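Local coordinates for protein tryptophanyl-tRNA synthetase (PDB 2EL7) that probably attaches tryptophan to its cognate tRNA at the expense of ATP, as a homodimeric class I aminoacyl-tRNA synthetase, at residues G12-L20 with M196-L206; V152-R163 with F173-N181. All coordinates share one frame; numbering follows the deposited sequence.

Interaction 1: residues G12-L20 with M196-L206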
loop_
_atom_site.group_PDB
_atom_site.type_symbol
_atom_site.label_atom_id
_atom_site.label_comp_id
_atom_site.label_asym_id
_atom_site.label_seq_id
_atom_site.Cartn_x
_atom_site.Cartn_y
_atom_site.Cartn_z
ATOM N N GLY A 12 5.962 -6.430 24.120
ATOM C CA GLY A 12 6.834 -7.215 24.983
ATOM C C GLY A 12 6.104 -7.950 26.105
ATOM O O GLY A 12 6.737 -8.423 27.039
ATOM N N GLU A 13 4.782 -8.059 26.031
ATOM C CA GLU A 13 4.010 -8.741 27.081
ATOM C C GLU A 13 3.587 -10.158 26.693
ATOM O O GLU A 13 2.486 -10.366 26.179
ATOM C CB GLU A 13 2.743 -7.943 27.410
ATOM C CG GLU A 13 2.975 -6.466 27.671
ATOM C CD GLU A 13 3.752 -6.223 28.947
ATOM O OE1 GLU A 13 3.335 -6.755 30.000
ATOM O OE2 GLU A 13 4.770 -5.498 28.901
ATOM N N ILE A 14 4.446 -11.131 26.951
ATOM C CA ILE A 14 4.128 -12.516 26.628
ATOM C C ILE A 14 3.670 -13.193 27.923
ATOM O O ILE A 14 4.366 -13.111 28.941
ATOM C CB ILE A 14 5.388 -13.277 26.082
ATOM C CG1 ILE A 14 6.134 -12.409 25.060
ATOM C CG2 ILE A 14 4.977 -14.619 25.460
ATOM C CD1 ILE A 14 5.250 -11.811 23.976
ATOM N N HIS A 15 2.508 -13.845 27.899
ATOM C CA HIS A 15 2.025 -14.539 29.093
ATOM C C HIS A 15 2.099 -16.057 28.908
ATOM O O HIS A 15 2.403 -16.534 27.814
ATOM C CB HIS A 15 0.612 -14.076 29.472
ATOM C CG HIS A 15 -0.368 -14.114 28.346
ATOM N ND1 HIS A 15 -0.743 -15.285 27.725
ATOM C CD2 HIS A 15 -1.097 -13.129 27.763
ATOM C CE1 HIS A 15 -1.665 -15.024 26.813
ATOM N NE2 HIS A 15 -1.898 -13.724 26.816
ATOM N N ILE A 16 1.843 -16.817 29.970
ATOM C CA ILE A 16 1.963 -18.263 29.880
ATOM C C ILE A 16 0.967 -18.866 28.924
ATOM O O ILE A 16 1.065 -20.051 28.566
ATOM C CB ILE A 16 1.808 -18.934 31.268
ATOM C CG1 ILE A 16 0.394 -18.740 31.805
ATOM C CG2 ILE A 16 2.844 -18.362 32.239
ATOM C CD1 ILE A 16 0.134 -19.539 33.057
ATOM N N GLY A 17 -0.001 -18.044 28.527
ATOM C CA GLY A 17 -1.013 -18.482 27.586
ATOM C C GLY A 17 -0.355 -18.527 26.218
ATOM O O GLY A 17 -0.484 -19.511 25.490
ATOM N N ASN A 18 0.358 -17.455 25.876
ATOM C CA ASN A 18 1.081 -17.375 24.599
ATOM C C ASN A 18 2.141 -18.482 24.597
ATOM O O ASN A 18 2.297 -19.237 23.638
ATOM C CB ASN A 18 1.823 -16.032 24.466
ATOM C CG ASN A 18 0.892 -14.823 24.493
ATOM O OD1 ASN A 18 1.187 -13.803 25.154
ATOM N ND2 ASN A 18 -0.223 -14.913 23.765
ATOM N N TYR A 19 2.868 -18.563 25.701
ATOM C CA TYR A 19 3.947 -19.516 25.826
ATOM C C TYR A 19 3.550 -20.968 25.633
ATOM O O TYR A 19 4.061 -21.628 24.723
ATOM C CB TYR A 19 4.642 -19.335 27.167
ATOM C CG TYR A 19 5.795 -20.276 27.353
ATOM C CD1 TYR A 19 6.882 -20.251 26.486
ATOM C CD2 TYR A 19 5.796 -21.207 28.388
ATOM C CE1 TYR A 19 7.950 -21.142 26.645
ATOM C CE2 TYR A 19 6.854 -22.095 28.560
ATOM C CZ TYR A 19 7.924 -22.059 27.683
ATOM O OH TYR A 19 8.955 -22.957 27.844
ATOM N N LEU A 20 2.656 -21.462 26.487
ATOM C CA LEU A 20 2.188 -22.840 26.420
ATOM C C LEU A 20 1.541 -23.242 25.095
ATOM O O LEU A 20 1.458 -24.437 24.784
ATOM C CB LEU A 20 1.206 -23.101 27.558
ATOM C CG LEU A 20 1.915 -23.073 28.911
ATOM C CD1 LEU A 20 0.933 -23.245 30.057
ATOM C CD2 LEU A 20 2.952 -24.192 28.914
ATOM N N MET A 196 -7.039 -16.839 29.114
ATOM C CA MET A 196 -6.064 -15.797 29.403
ATOM C C MET A 196 -5.834 -14.967 28.151
ATOM O O MET A 196 -5.501 -15.490 27.091
ATOM C CB MET A 196 -4.747 -16.411 29.900
ATOM C CG MET A 196 -3.755 -15.386 30.430
ATOM S SD MET A 196 -2.235 -16.111 31.084
ATOM C CE MET A 196 -2.771 -16.794 32.666
ATOM N N SER A 197 -6.034 -13.663 28.288
ATOM C CA SER A 197 -5.871 -12.730 27.186
ATOM C C SER A 197 -5.069 -11.522 27.666
ATOM O O SER A 197 -5.180 -11.118 28.813
ATOM C CB SER A 197 -7.247 -12.290 26.691
ATOM O OG SER A 197 -7.136 -11.406 25.591
ATOM N N LYS A 198 -4.248 -10.960 26.790
ATOM C CA LYS A 198 -3.432 -9.801 27.139
ATOM C C LYS A 198 -4.346 -8.626 27.468
ATOM O O LYS A 198 -4.046 -7.802 28.336
ATOM C CB LYS A 198 -2.506 -9.423 25.964
ATOM C CG LYS A 198 -2.021 -10.625 25.134
ATOM C CD LYS A 198 -3.201 -11.261 24.381
ATOM C CE LYS A 198 -2.968 -12.716 24.046
ATOM N NZ LYS A 198 -4.272 -13.373 23.741
ATOM N N SER A 199 -5.479 -8.572 26.775
ATOM C CA SER A 199 -6.451 -7.501 26.950
ATOM C C SER A 199 -7.246 -7.564 28.254
ATOM O O SER A 199 -7.432 -6.545 28.914
ATOM C CB SER A 199 -7.415 -7.480 25.752
ATOM O OG SER A 199 -8.108 -8.711 25.609
ATOM N N LEU A 200 -7.723 -8.747 28.629
ATOM C CA LEU A 200 -8.492 -8.880 29.863
ATOM C C LEU A 200 -7.663 -8.653 31.117
ATOM O O LEU A 200 -8.188 -8.757 32.227
ATOM C CB LEU A 200 -9.131 -10.259 29.961
ATOM C CG LEU A 200 -10.102 -10.655 28.855
ATOM C CD1 LEU A 200 -10.973 -11.808 29.343
ATOM C CD2 LEU A 200 -10.972 -9.465 28.488
ATOM N N GLY A 201 -6.377 -8.345 30.946
ATOM C CA GLY A 201 -5.509 -8.128 32.094
ATOM C C GLY A 201 -5.483 -9.271 33.110
ATOM O O GLY A 201 -5.024 -9.084 34.232
ATOM N N ASN A 202 -5.967 -10.446 32.712
ATOM C CA ASN A 202 -6.017 -11.633 33.572
ATOM C C ASN A 202 -4.814 -12.568 33.287
ATOM O O ASN A 202 -4.977 -13.779 33.100
ATOM C CB ASN A 202 -7.320 -12.375 33.283
ATOM C CG ASN A 202 -7.389 -12.888 31.844
ATOM O OD1 ASN A 202 -6.594 -12.486 30.997
ATOM N ND2 ASN A 202 -8.341 -13.776 31.566
ATOM N N THR A 203 -3.604 -12.015 33.296
ATOM C CA THR A 203 -2.441 -12.812 32.942
ATOM C C THR A 203 -1.329 -12.975 33.948
ATOM O O THR A 203 -1.285 -12.322 34.981
ATOM C CB THR A 203 -1.765 -12.239 31.676
ATOM O OG1 THR A 203 -1.114 -11.007 32.013
ATOM C CG2 THR A 203 -2.792 -11.989 30.569
ATOM N N ILE A 204 -0.422 -13.875 33.594
ATOM C CA ILE A 204 0.777 -14.159 34.350
ATOM C C ILE A 204 1.858 -14.050 33.276
ATOM O O ILE A 204 1.967 -14.918 32.401
ATOM C CB ILE A 204 0.765 -15.582 34.936
ATOM C CG1 ILE A 204 -0.323 -15.690 36.008
ATOM C CG2 ILE A 204 2.121 -15.891 35.579
ATOM C CD1 ILE A 204 -0.372 -17.034 36.735
ATOM N N GLY A 205 2.630 -12.967 33.323
ATOM C CA GLY A 205 3.668 -12.748 32.331
ATOM C C GLY A 205 4.914 -13.578 32.564
ATOM O O GLY A 205 5.242 -13.915 33.705
ATOM N N LEU A 206 5.622 -13.909 31.487
ATOM C CA LEU A 206 6.840 -14.706 31.605
ATOM C C LEU A 206 7.924 -13.923 32.325
ATOM O O LEU A 206 8.792 -14.511 32.970
ATOM C CB LEU A 206 7.369 -15.120 30.226
ATOM C CG LEU A 206 6.361 -15.640 29.202
ATOM C CD1 LEU A 206 7.142 -16.168 28.011
ATOM C CD2 LEU A 206 5.483 -16.738 29.797
HETATM O O HOH W 1 0.592 -10.820 29.075
#

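Interaction 2: residues V152-R163 with F173-N181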
loop_
_atom_site.group_PDB
_atom_site.type_symbol
_atom_site.label_atom_id
_atom_site.label_comp_id
_atom_site.label_asym_id
_atom_site.label_seq_id
_atom_site.Cartn_x
_atom_site.Cartn_y
_atom_site.Cartn_z
ATOM N N VAL A 152 -8.550 -17.855 10.498
ATOM C CA VAL A 152 -8.379 -18.608 9.289
ATOM C C VAL A 152 -8.822 -17.790 8.066
ATOM O O VAL A 152 -8.210 -17.893 6.999
ATOM C CB VAL A 152 -9.174 -19.926 9.414
ATOM C CG1 VAL A 152 -9.243 -20.654 8.080
ATOM C CG2 VAL A 152 -8.494 -20.806 10.438
ATOM N N GLN A 153 -9.862 -16.963 8.229
ATOM C CA GLN A 153 -10.386 -16.142 7.129
ATOM C C GLN A 153 -9.341 -15.424 6.283
ATOM O O GLN A 153 -9.437 -15.426 5.051
ATOM C CB GLN A 153 -11.393 -15.101 7.637
ATOM C CG GLN A 153 -12.835 -15.535 7.518
ATOM C CD GLN A 153 -13.812 -14.378 7.322
ATOM O OE1 GLN A 153 -13.844 -13.427 8.107
ATOM N NE2 GLN A 153 -14.620 -14.464 6.270
ATOM N N HIS A 154 -8.339 -14.813 6.917
ATOM C CA HIS A 154 -7.347 -14.114 6.116
ATOM C C HIS A 154 -6.427 -15.078 5.363
ATOM O O HIS A 154 -5.805 -14.699 4.374
ATOM C CB HIS A 154 -6.556 -13.075 6.952
ATOM C CG HIS A 154 -5.448 -13.640 7.795
ATOM N ND1 HIS A 154 -5.669 -14.295 8.992
ATOM C CD2 HIS A 154 -4.105 -13.551 7.662
ATOM C CE1 HIS A 154 -4.508 -14.572 9.562
ATOM N NE2 HIS A 154 -3.544 -14.128 8.774
ATOM N N ILE A 155 -6.330 -16.324 5.803
ATOM C CA ILE A 155 -5.514 -17.244 5.025
ATOM C C ILE A 155 -6.342 -17.623 3.795
ATOM O O ILE A 155 -5.791 -17.807 2.716
ATOM C CB ILE A 155 -5.094 -18.526 5.797
ATOM C CG1 ILE A 155 -3.928 -18.256 6.755
ATOM C CG2 ILE A 155 -4.459 -19.493 4.845
ATOM C CD1 ILE A 155 -3.874 -16.914 7.414
ATOM N N GLU A 156 -7.660 -17.736 3.943
ATOM C CA GLU A 156 -8.511 -18.051 2.793
ATOM C C GLU A 156 -8.482 -16.907 1.769
ATOM O O GLU A 156 -8.473 -17.149 0.563
ATOM C CB GLU A 156 -9.953 -18.340 3.239
ATOM C CG GLU A 156 -10.088 -19.715 3.917
ATOM C CD GLU A 156 -11.385 -19.911 4.746
ATOM O OE1 GLU A 156 -11.559 -21.036 5.293
ATOM O OE2 GLU A 156 -12.215 -18.962 4.854
ATOM N N LEU A 157 -8.450 -15.663 2.242
ATOM C CA LEU A 157 -8.394 -14.530 1.330
ATOM C C LEU A 157 -7.102 -14.617 0.544
ATOM O O LEU A 157 -7.086 -14.409 -0.671
ATOM C CB LEU A 157 -8.432 -13.200 2.099
ATOM C CG LEU A 157 -8.274 -11.930 1.245
ATOM C CD1 LEU A 157 -9.533 -11.720 0.419
ATOM C CD2 LEU A 157 -7.988 -10.713 2.121
ATOM N N THR A 158 -6.014 -14.930 1.240
ATOM C CA THR A 158 -4.699 -15.044 0.623
ATOM C C THR A 158 -4.665 -16.089 -0.494
ATOM O O THR A 158 -4.073 -15.833 -1.562
ATOM C CB THR A 158 -3.642 -15.378 1.687
ATOM O OG1 THR A 158 -3.721 -14.401 2.732
ATOM C CG2 THR A 158 -2.221 -15.356 1.103
ATOM N N ARG A 159 -5.296 -17.248 -0.282
ATOM C CA ARG A 159 -5.302 -18.284 -1.324
ATOM C C ARG A 159 -6.135 -17.794 -2.503
ATOM O O ARG A 159 -5.759 -17.980 -3.653
ATOM C CB ARG A 159 -5.872 -19.632 -0.828
ATOM C CG ARG A 159 -5.075 -20.336 0.267
ATOM C CD ARG A 159 -5.537 -21.800 0.451
ATOM N NE ARG A 159 -6.881 -21.883 0.998
ATOM C CZ ARG A 159 -7.160 -22.020 2.289
ATOM N NH1 ARG A 159 -8.429 -22.073 2.688
ATOM N NH2 ARG A 159 -6.180 -22.133 3.182
ATOM N N GLU A 160 -7.263 -17.160 -2.224
ATOM C CA GLU A 160 -8.092 -16.648 -3.300
ATOM C C GLU A 160 -7.285 -15.689 -4.173
ATOM O O GLU A 160 -7.361 -15.759 -5.391
ATOM C CB GLU A 160 -9.351 -15.957 -2.738
ATOM C CG GLU A 160 -10.530 -16.932 -2.508
ATOM C CD GLU A 160 -11.653 -16.356 -1.638
ATOM O OE1 GLU A 160 -12.536 -17.133 -1.203
ATOM O OE2 GLU A 160 -11.655 -15.134 -1.382
ATOM N N ILE A 161 -6.511 -14.811 -3.535
ATOM C CA ILE A 161 -5.686 -13.834 -4.231
ATOM C C ILE A 161 -4.574 -14.521 -5.016
ATOM O O ILE A 161 -4.232 -14.103 -6.115
ATOM C CB ILE A 161 -5.066 -12.792 -3.218
ATOM C CG1 ILE A 161 -6.175 -11.882 -2.666
ATOM C CG2 ILE A 161 -4.002 -11.936 -3.895
ATOM C CD1 ILE A 161 -5.711 -10.939 -1.623
ATOM N N ALA A 162 -4.021 -15.589 -4.463
ATOM C CA ALA A 162 -2.965 -16.296 -5.150
ATOM C C ALA A 162 -3.520 -16.923 -6.418
ATOM O O ALA A 162 -2.918 -16.821 -7.496
ATOM C CB ALA A 162 -2.378 -17.355 -4.251
ATOM N N ARG A 163 -4.671 -17.575 -6.293
ATOM C CA ARG A 163 -5.291 -18.203 -7.446
ATOM C C ARG A 163 -5.605 -17.166 -8.505
ATOM O O ARG A 163 -5.310 -17.380 -9.685
ATOM C CB ARG A 163 -6.571 -18.948 -7.055
ATOM C CG ARG A 163 -6.317 -20.196 -6.207
ATOM C CD ARG A 163 -7.497 -21.155 -6.259
ATOM N NE ARG A 163 -8.667 -20.604 -5.614
ATOM C CZ ARG A 163 -8.879 -20.664 -4.306
ATOM N NH1 ARG A 163 -7.989 -21.263 -3.528
ATOM N NH2 ARG A 163 -9.970 -20.111 -3.776
ATOM N N PHE A 173 2.485 -17.760 -7.179
ATOM C CA PHE A 173 2.388 -17.933 -5.742
ATOM C C PHE A 173 1.766 -19.234 -5.256
ATOM O O PHE A 173 0.874 -19.787 -5.896
ATOM C CB PHE A 173 1.555 -16.790 -5.142
ATOM C CG PHE A 173 2.133 -15.418 -5.338
ATOM C CD1 PHE A 173 1.536 -14.522 -6.203
ATOM C CD2 PHE A 173 3.217 -14.996 -4.589
ATOM C CE1 PHE A 173 2.005 -13.208 -6.319
ATOM C CE2 PHE A 173 3.696 -13.690 -4.690
ATOM C CZ PHE A 173 3.086 -12.792 -5.561
ATOM N N PRO A 174 2.233 -19.734 -4.101
ATOM C CA PRO A 174 1.688 -20.972 -3.540
ATOM C C PRO A 174 0.426 -20.517 -2.864
ATOM O O PRO A 174 0.278 -19.328 -2.622
ATOM C CB PRO A 174 2.746 -21.380 -2.514
ATOM C CG PRO A 174 3.189 -20.004 -1.980
ATOM C CD PRO A 174 3.374 -19.255 -3.300
ATOM N N GLU A 175 -0.478 -21.442 -2.572
ATOM C CA GLU A 175 -1.726 -21.144 -1.867
ATOM C C GLU A 175 -1.435 -21.544 -0.431
ATOM O O GLU A 175 -1.451 -22.715 -0.095
ATOM C CB GLU A 175 -2.871 -21.996 -2.420
ATOM C CG GLU A 175 -3.322 -21.562 -3.809
ATOM C CD GLU A 175 -4.414 -22.435 -4.384
ATOM O OE1 GLU A 175 -5.450 -22.608 -3.711
ATOM O OE2 GLU A 175 -4.233 -22.944 -5.513
ATOM N N PRO A 176 -1.162 -20.577 0.436
ATOM C CA PRO A 176 -0.865 -20.943 1.822
ATOM C C PRO A 176 -1.954 -21.669 2.565
ATOM O O PRO A 176 -3.141 -21.457 2.321
ATOM C CB PRO A 176 -0.518 -19.602 2.472
ATOM C CG PRO A 176 -1.291 -18.642 1.654
ATOM C CD PRO A 176 -1.129 -19.117 0.255
ATOM N N GLN A 177 -1.532 -22.542 3.472
ATOM C CA GLN A 177 -2.473 -23.279 4.288
ATOM C C GLN A 177 -2.300 -22.876 5.742
ATOM O O GLN A 177 -1.181 -22.614 6.190
ATOM C CB GLN A 177 -2.256 -24.783 4.126
ATOM C CG GLN A 177 -2.983 -25.360 2.926
ATOM C CD GLN A 177 -2.577 -26.792 2.640
ATOM O OE1 GLN A 177 -2.472 -27.613 3.560
ATOM N NE2 GLN A 177 -2.353 -27.108 1.358
ATOM N N ALA A 178 -3.416 -22.799 6.458
ATOM C CA ALA A 178 -3.414 -22.450 7.866
ATOM C C ALA A 178 -2.906 -23.637 8.679
ATOM O O ALA A 178 -3.191 -24.798 8.356
ATOM C CB ALA A 178 -4.808 -22.100 8.310
ATOM N N LEU A 179 -2.124 -23.349 9.714
ATOM C CA LEU A 179 -1.622 -24.396 10.593
ATOM C C LEU A 179 -2.219 -24.096 11.954
ATOM O O LEU A 179 -1.840 -23.109 12.597
ATOM C CB LEU A 179 -0.092 -24.363 10.694
ATOM C CG LEU A 179 0.573 -25.309 11.714
ATOM C CD1 LEU A 179 0.256 -26.759 11.340
ATOM C CD2 LEU A 179 2.094 -25.090 11.728
ATOM N N LEU A 180 -3.173 -24.924 12.371
ATOM C CA LEU A 180 -3.807 -24.747 13.670
ATOM C C LEU A 180 -2.951 -25.419 14.730
ATOM O O LEU A 180 -1.978 -26.098 14.412
ATOM C CB LEU A 180 -5.211 -25.339 13.657
ATOM C CG LEU A 180 -6.138 -24.556 12.725
ATOM C CD1 LEU A 180 -7.478 -25.242 12.579
ATOM C CD2 LEU A 180 -6.324 -23.176 13.283
ATOM N N ASN A 181 -3.344 -25.254 15.986
ATOM C CA ASN A 181 -2.597 -25.785 17.124
ATOM C C ASN A 181 -3.547 -26.392 18.175
ATOM O O ASN A 181 -3.589 -25.947 19.341
ATOM C CB ASN A 181 -1.793 -24.615 17.711
ATOM C CG ASN A 181 -0.793 -25.042 18.751
ATOM O OD1 ASN A 181 -0.271 -26.152 18.707
ATOM N ND2 ASN A 181 -0.496 -24.140 19.685
HETATM O O HOH W 2 -6.303 -23.619 5.641
#

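Interaction 1: residues G12-L20 with M196-L206
The two signature sequences of class I synthetases, the HIGH region and the KMSKS loop, meet here, with H15 of the first set against M196 and K198 of the second and T203 beyond. CG of M196 stands over one face of the H15 imidazole, 4.1 Å from the ring centroid and 10° off its normal, a CH-pi contact; the sulfur lies oblique to the ring and passes on to I16, where SD is 3.8 Å from CG1. OD1 of N18 covers the opposite face. At the edge CE of K198 comes within 3.1 Å of NE2 of H15, while CG2 of T203 approaches CD2 obliquely at 3.5 Å. With CG lodged between the backbone N and the carbonyl carbon (chi1 51°), the ring folds back over its helix start, and ND1 receives a weak bond from G17 N. N18 OD1 accepts from N of H15 at 3.0 Å, completing a capping box at the N-terminus of helix 16-33. With an alanine in place of H15, M196 CG is likely to lose its ring face and G17 N its weak bond, and a gap would open beside K198 and T203. The backbones join in a single bridge between H15 and G205: L206 N donates to I14 O at 2.9 Å in the carbonyl plane, and I16 N to I204 O at 3.1 Å, in line with the C=O but bent at the hydrogen. L206 clasps this bridge, CD1 against CG2 of I14 and CD2 against CB of Y19. Residues G17, N18 and K195 to S199 are predicted to bind ATP. Around them, I14 and L206 pack on helix 55-72, M196 and I204 on Y243 of helix 239-247, and Y19 and I204 on helix 267-294.

Interaction 2: residues V152-R163 with F173-N181
Two guanidinium groups, those of R159 and R163, meet the segment 173-181 by their edges while one face of each lies along its own helix. Over a face of R159 are O of I155 and CA of E156, both offset toward the rim; R163 repeats the pattern one turn on, with O of R159 and CA of E160. At the edge of R159, NH2 donates to O of P176 at 3.2 Å, a fairly straight bond that uses a lone pair in the carbonyl plane. The same NH2 also donates to a water, which accepts from N of A178 as well, so one nitrogen ties the helix to two points of the strand region. R163 NH1 forms a salt bridge to OE1 of E175 at 2.9 Å; the oxygen lies in the guanidinium plane, yet the donor comes from above the carboxylate, the two planes being 64° apart. A bend at chi3 (-67°) turns the R163 guanidinium back along the helix, and its CG and CD cross the E175 side chain at about a right angle, against the carboxylate. Away from the charged pair the contact is largely apolar. T158 CG2, anti to its amide nitrogen, presses on CG of P176 at 3.5 Å, and its OG1 donates to O of H154. CG1 of I155 faces CB of A178 at 4.2 Å, V152 CG2 reaches A178 and L180, and A162 CB meets CB of F173 at 4.1 Å. F173 continues inward, its ring edge-to-face with F165. Helix and strand run nearly antiparallel, at 158° with axes 8.2 Å apart, and strand 177-179 pairs in parallel with 144-146. This is the return half of a beta-alpha-beta crossover, as expected of the nucleotide-binding Rossmann-type fold of class I synthetases.

Overall arrangement
From the N terminus the chain passes strand 4-8 and enters residues 12-20, the first half of interaction 1, whose partner arrives only after some 175 residues, about half of them helical. Within that long loop lies interaction 2: helix 153-169 turns back and, nine residues beyond 152-163, the segment 173-181 with its strand 177-179 closes a short local loop. The chain then runs on to 196-206 and closes the outer one. Interaction 2 is thus nested inside interaction 1, and nothing crosses. Their centres are 27 Å apart, on opposite sides of the chain's centre. One contact secures a beta-alpha-beta unit; the other brings together the two signature motifs that contribute to the predicted ATP site.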